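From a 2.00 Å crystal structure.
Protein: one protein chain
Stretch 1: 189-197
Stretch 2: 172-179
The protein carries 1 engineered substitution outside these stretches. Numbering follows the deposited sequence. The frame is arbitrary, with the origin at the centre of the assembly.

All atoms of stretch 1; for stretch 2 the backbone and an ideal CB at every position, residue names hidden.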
# COMPACT_ATOMS: atom_id res chain seq x y z
N GLU A 189 -10.39 5.65 22.05
CA GLU A 189 -11.30 6.34 21.14
C GLU A 189 -12.05 5.33 20.29
O GLU A 189 -13.25 5.46 20.05
CB GLU A 189 -10.56 7.34 20.26
CG GLU A 189 -11.45 8.04 19.24
CD GLU A 189 -10.72 9.13 18.48
OE1 GLU A 189 -9.71 9.65 18.99
OE2 GLU A 189 -11.17 9.48 17.37
N ILE A 190 -11.33 4.31 19.82
CA ILE A 190 -11.93 3.22 19.07
C ILE A 190 -11.63 1.88 19.75
O ILE A 190 -10.99 1.83 20.80
CB ILE A 190 -11.44 3.18 17.62
CG1 ILE A 190 -9.91 3.13 17.56
CG2 ILE A 190 -11.95 4.39 16.85
CD1 ILE A 190 -9.35 3.13 16.16
N LYS A 191 -12.10 0.80 19.14
CA LYS A 191 -12.01 -0.52 19.76
C LYS A 191 -11.82 -1.62 18.72
O LYS A 191 -12.62 -1.76 17.80
CB LYS A 191 -13.27 -0.79 20.58
CG LYS A 191 -13.40 -2.20 21.12
CD LYS A 191 -14.63 -2.31 22.00
CE LYS A 191 -15.83 -1.63 21.36
NZ LYS A 191 -17.02 -1.61 22.25
N GLN A 192 -10.74 -2.38 18.88
CA GLN A 192 -10.43 -3.46 17.94
C GLN A 192 -11.30 -4.68 18.18
O GLN A 192 -11.49 -5.10 19.32
CB GLN A 192 -8.95 -3.85 18.04
CG GLN A 192 -8.57 -5.05 17.18
CD GLN A 192 -7.12 -5.45 17.35
OE1 GLN A 192 -6.81 -6.62 17.57
NE2 GLN A 192 -6.23 -4.47 17.24
N ILE A 193 -11.82 -5.26 17.10
CA ILE A 193 -12.65 -6.45 17.19
C ILE A 193 -12.08 -7.60 16.37
O ILE A 193 -12.52 -8.74 16.51
CB ILE A 193 -14.09 -6.16 16.72
CG1 ILE A 193 -14.11 -5.73 15.26
CG2 ILE A 193 -14.74 -5.11 17.60
CD1 ILE A 193 -15.51 -5.46 14.72
N ASP A 194 -11.09 -7.30 15.53
CA ASP A 194 -10.48 -8.31 14.68
C ASP A 194 -9.26 -7.78 13.93
O ASP A 194 -9.07 -6.56 13.81
CB ASP A 194 -11.51 -8.85 13.69
CG ASP A 194 -11.16 -10.22 13.16
OD1 ASP A 194 -10.14 -10.79 13.59
OD2 ASP A 194 -11.91 -10.73 12.30
N GLN A 195 -8.44 -8.69 13.42
CA GLN A 195 -7.29 -8.34 12.59
C GLN A 195 -7.24 -9.27 11.39
O GLN A 195 -7.96 -10.27 11.35
CB GLN A 195 -5.99 -8.45 13.39
CG GLN A 195 -5.85 -7.43 14.51
CD GLN A 195 -4.52 -7.55 15.23
OE1 GLN A 195 -3.75 -8.49 15.00
NE2 GLN A 195 -4.24 -6.60 16.12
N ILE A 196 -6.40 -8.96 10.41
CA ILE A 196 -6.26 -9.80 9.23
C ILE A 196 -5.07 -9.40 8.36
O ILE A 196 -4.95 -8.24 7.96
CB ILE A 196 -7.55 -9.80 8.37
CG1 ILE A 196 -7.36 -10.66 7.12
CG2 ILE A 196 -7.95 -8.39 8.00
CD1 ILE A 196 -8.58 -10.72 6.23
N TYR A 197 -4.20 -10.35 8.08
CA TYR A 197 -3.03 -10.11 7.25
C TYR A 197 -3.39 -10.22 5.77
O TYR A 197 -4.34 -10.91 5.40
CB TYR A 197 -1.92 -11.11 7.57
CG TYR A 197 -1.28 -10.93 8.92
CD1 TYR A 197 -0.23 -10.03 9.11
CD2 TYR A 197 -1.70 -11.67 10.02
CE1 TYR A 197 0.36 -9.87 10.35
CE2 TYR A 197 -1.12 -11.52 11.26
CZ TYR A 197 -0.09 -10.61 11.42
OH TYR A 197 0.49 -10.45 12.65
N UNK A 172 -20.66 0.47 11.28
CA UNK A 172 -20.45 -0.56 12.28
C UNK A 172 -18.97 -0.80 12.53
O UNK A 172 -18.55 -1.08 13.65
CB UNK A 172 -21.13 -1.86 11.85
N UNK A 173 -18.18 -0.68 11.46
CA UNK A 173 -16.74 -0.90 11.56
C UNK A 173 -16.00 -0.45 10.31
O UNK A 173 -16.60 -0.27 9.25
CB UNK A 173 -16.45 -2.38 11.82
N UNK A 174 -14.69 -0.25 10.44
CA UNK A 174 -13.83 0.09 9.31
C UNK A 174 -12.50 -0.63 9.47
O UNK A 174 -12.18 -1.12 10.56
CB UNK A 174 -13.62 1.60 9.21
N UNK A 175 -11.72 -0.70 8.40
CA UNK A 175 -10.44 -1.39 8.44
C UNK A 175 -9.29 -0.44 8.13
O UNK A 175 -9.35 0.33 7.17
CB UNK A 175 -10.44 -2.56 7.45
N UNK A 176 -8.24 -0.49 8.94
CA UNK A 176 -7.10 0.40 8.77
C UNK A 176 -5.84 -0.28 9.28
O UNK A 176 -5.90 -1.19 10.11
CB UNK A 176 -7.33 1.73 9.50
N UNK A 177 -4.69 0.15 8.78
CA UNK A 177 -3.41 -0.43 9.19
C UNK A 177 -3.30 -0.43 10.71
O UNK A 177 -3.60 0.56 11.37
CB UNK A 177 -2.24 0.34 8.57
N UNK A 178 -2.87 -1.57 11.27
CA UNK A 178 -2.86 -1.76 12.72
C UNK A 178 -2.09 -0.69 13.48
O UNK A 178 -2.67 0.03 14.30
CB UNK A 178 -2.27 -3.13 13.05
N UNK A 179 -0.79 -0.59 13.24
CA UNK A 179 0.06 0.33 14.00
C UNK A 179 -0.36 1.79 13.85
O UNK A 179 -0.03 2.62 14.69
CB UNK A 179 1.52 0.17 13.56

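Stretch 1 runs as a strand from about Ile190 to Tyr197, and the strand of stretch 2 passes it at 46°, with the axes no nearer than 9.0 Å. No hydrogen bond joins the two stretches; the contacts between them are made by side chains.

Position 172 has its CA-to-CB bond sideways to stretch 1, and nothing of that stretch lies within 5.5 Å of the ideal CB. The view from here constrains little, and polar or apolar residues would do. It is Asp172, whose end leads away and whose carboxylate is hydrogen-bonded elsewhere in the structure.

Position 173 is more demanding. Its CB points toward stretch 1, and the ideal CB already stands 4.3 Å from Ile193 CD1. A methyl group meets that isoleucine without any further reach; a longer apolar chain would have to find a path past it. The residue is Ala173, and its CB rests 4.3 Å from Ile193 CD1, a simple apolar contact.

At position 174 the bond is again sideways, and the ideal CB has no near neighbour. Stretch 1 does offer the apolar end of Ile190, but well beyond the CB, so an aromatic ring, or at a stretch methionine, would be needed to reach it. Phe174 takes the place. With chi1 at 69° (p), its ring comes nearer than its CB does, and CZ lies 4.2 Å from Ile190 CD1, which approaches the ring obliquely.

Position 175 also points sideways, on an extended backbone (phi/psi -119/133). The apolar side chain of Ile196 lies some way off, so length and flexibility are useful here. Methionine, leucine or phenylalanine would be reasonable candidates. The residue is Met175, present as selenomethionine. Its rotamer, m, t, p, carries the terminal methyl to stretch 1, with CE 3.4 Å from Ile196 CG2, a close apolar contact.

Position 176 is out of reach of stretch 1, whose atoms do not restrict the choice. Trp176 is found there, and it makes no contact with stretch 1.

Position 177 is also out of reach, but it immediately precedes a helix. Such a site suits a side chain able to accept from a free backbone NH: aspartate, asparagine, serine, threonine or, with a longer reach, glutamate. Glu177 does this, its OE2 accepting from the backbone N of position 179 at 2.8 Å as the N-cap.

Position 178 opens the helix, and its CB points toward stretch 1, with the ideal CB 5.0 Å from Gln195 NE2. The ends of Gln192 and Gln195 reach this side, presenting polar amide groups. A long polar chain could meet them, as could a broad aromatic ring. Tyr178, with chi1 t, lays its ring beside both: CE1 is 3.3 Å from Gln195 NE2, and the Gln192 side-chain amide lies at the ring edge. It has the largest area covered by the other stretch.

Position 179 is out of reach of stretch 1, leaving its side chain unconstrained from there. The residue is Phe179, whose contribution here is its backbone N, donated to the cap.

Stretch 2 172-179: DAFMWEYF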
# COMPACT_ATOMS: atom_id res chain seq x y z
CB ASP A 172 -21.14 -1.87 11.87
CG ASP A 172 -22.65 -1.78 11.94
OD1 ASP A 172 -23.17 -0.87 12.63
OD2 ASP A 172 -23.33 -2.62 11.31
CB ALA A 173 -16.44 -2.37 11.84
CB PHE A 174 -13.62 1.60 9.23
CG PHE A 174 -12.79 2.17 10.35
CD1 PHE A 174 -13.37 2.54 11.55
CD2 PHE A 174 -11.42 2.32 10.20
CE1 PHE A 174 -12.61 3.07 12.58
CE2 PHE A 174 -10.65 2.84 11.23
CZ PHE A 174 -11.25 3.21 12.41
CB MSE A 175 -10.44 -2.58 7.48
CG MSE A 175 -11.53 -3.59 7.74
SE MSE A 175 -11.52 -5.07 6.49
CE MSE A 175 -9.72 -5.71 6.80
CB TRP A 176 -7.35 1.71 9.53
CG TRP A 176 -6.72 2.90 8.89
CD1 TRP A 176 -5.61 3.58 9.31
CD2 TRP A 176 -7.17 3.58 7.70
NE1 TRP A 176 -5.34 4.63 8.47
CE2 TRP A 176 -6.28 4.65 7.48
CE3 TRP A 176 -8.24 3.38 6.82
CZ2 TRP A 176 -6.43 5.52 6.39
CZ3 TRP A 176 -8.38 4.24 5.75
CH2 TRP A 176 -7.48 5.30 5.54
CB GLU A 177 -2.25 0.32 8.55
CG GLU A 177 -0.91 -0.39 8.66
CD GLU A 177 -0.28 -0.23 10.04
OE1 GLU A 177 -0.12 0.92 10.49
OE2 GLU A 177 0.05 -1.26 10.66
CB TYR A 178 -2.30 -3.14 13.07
CG TYR A 178 -2.09 -3.34 14.55
CD1 TYR A 178 -3.17 -3.49 15.42
CD2 TYR A 178 -0.81 -3.39 15.09
CE1 TYR A 178 -2.98 -3.67 16.77
CE2 TYR A 178 -0.61 -3.57 16.45
CZ TYR A 178 -1.70 -3.71 17.28
OH TYR A 178 -1.51 -3.89 18.64
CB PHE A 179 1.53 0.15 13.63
CG PHE A 179 2.11 -1.16 14.09
CD1 PHE A 179 2.56 -1.31 15.39
CD2 PHE A 179 2.22 -2.23 13.22
CE1 PHE A 179 3.09 -2.51 15.82
CE2 PHE A 179 2.75 -3.43 13.64
CZ PHE A 179 3.19 -3.57 14.95
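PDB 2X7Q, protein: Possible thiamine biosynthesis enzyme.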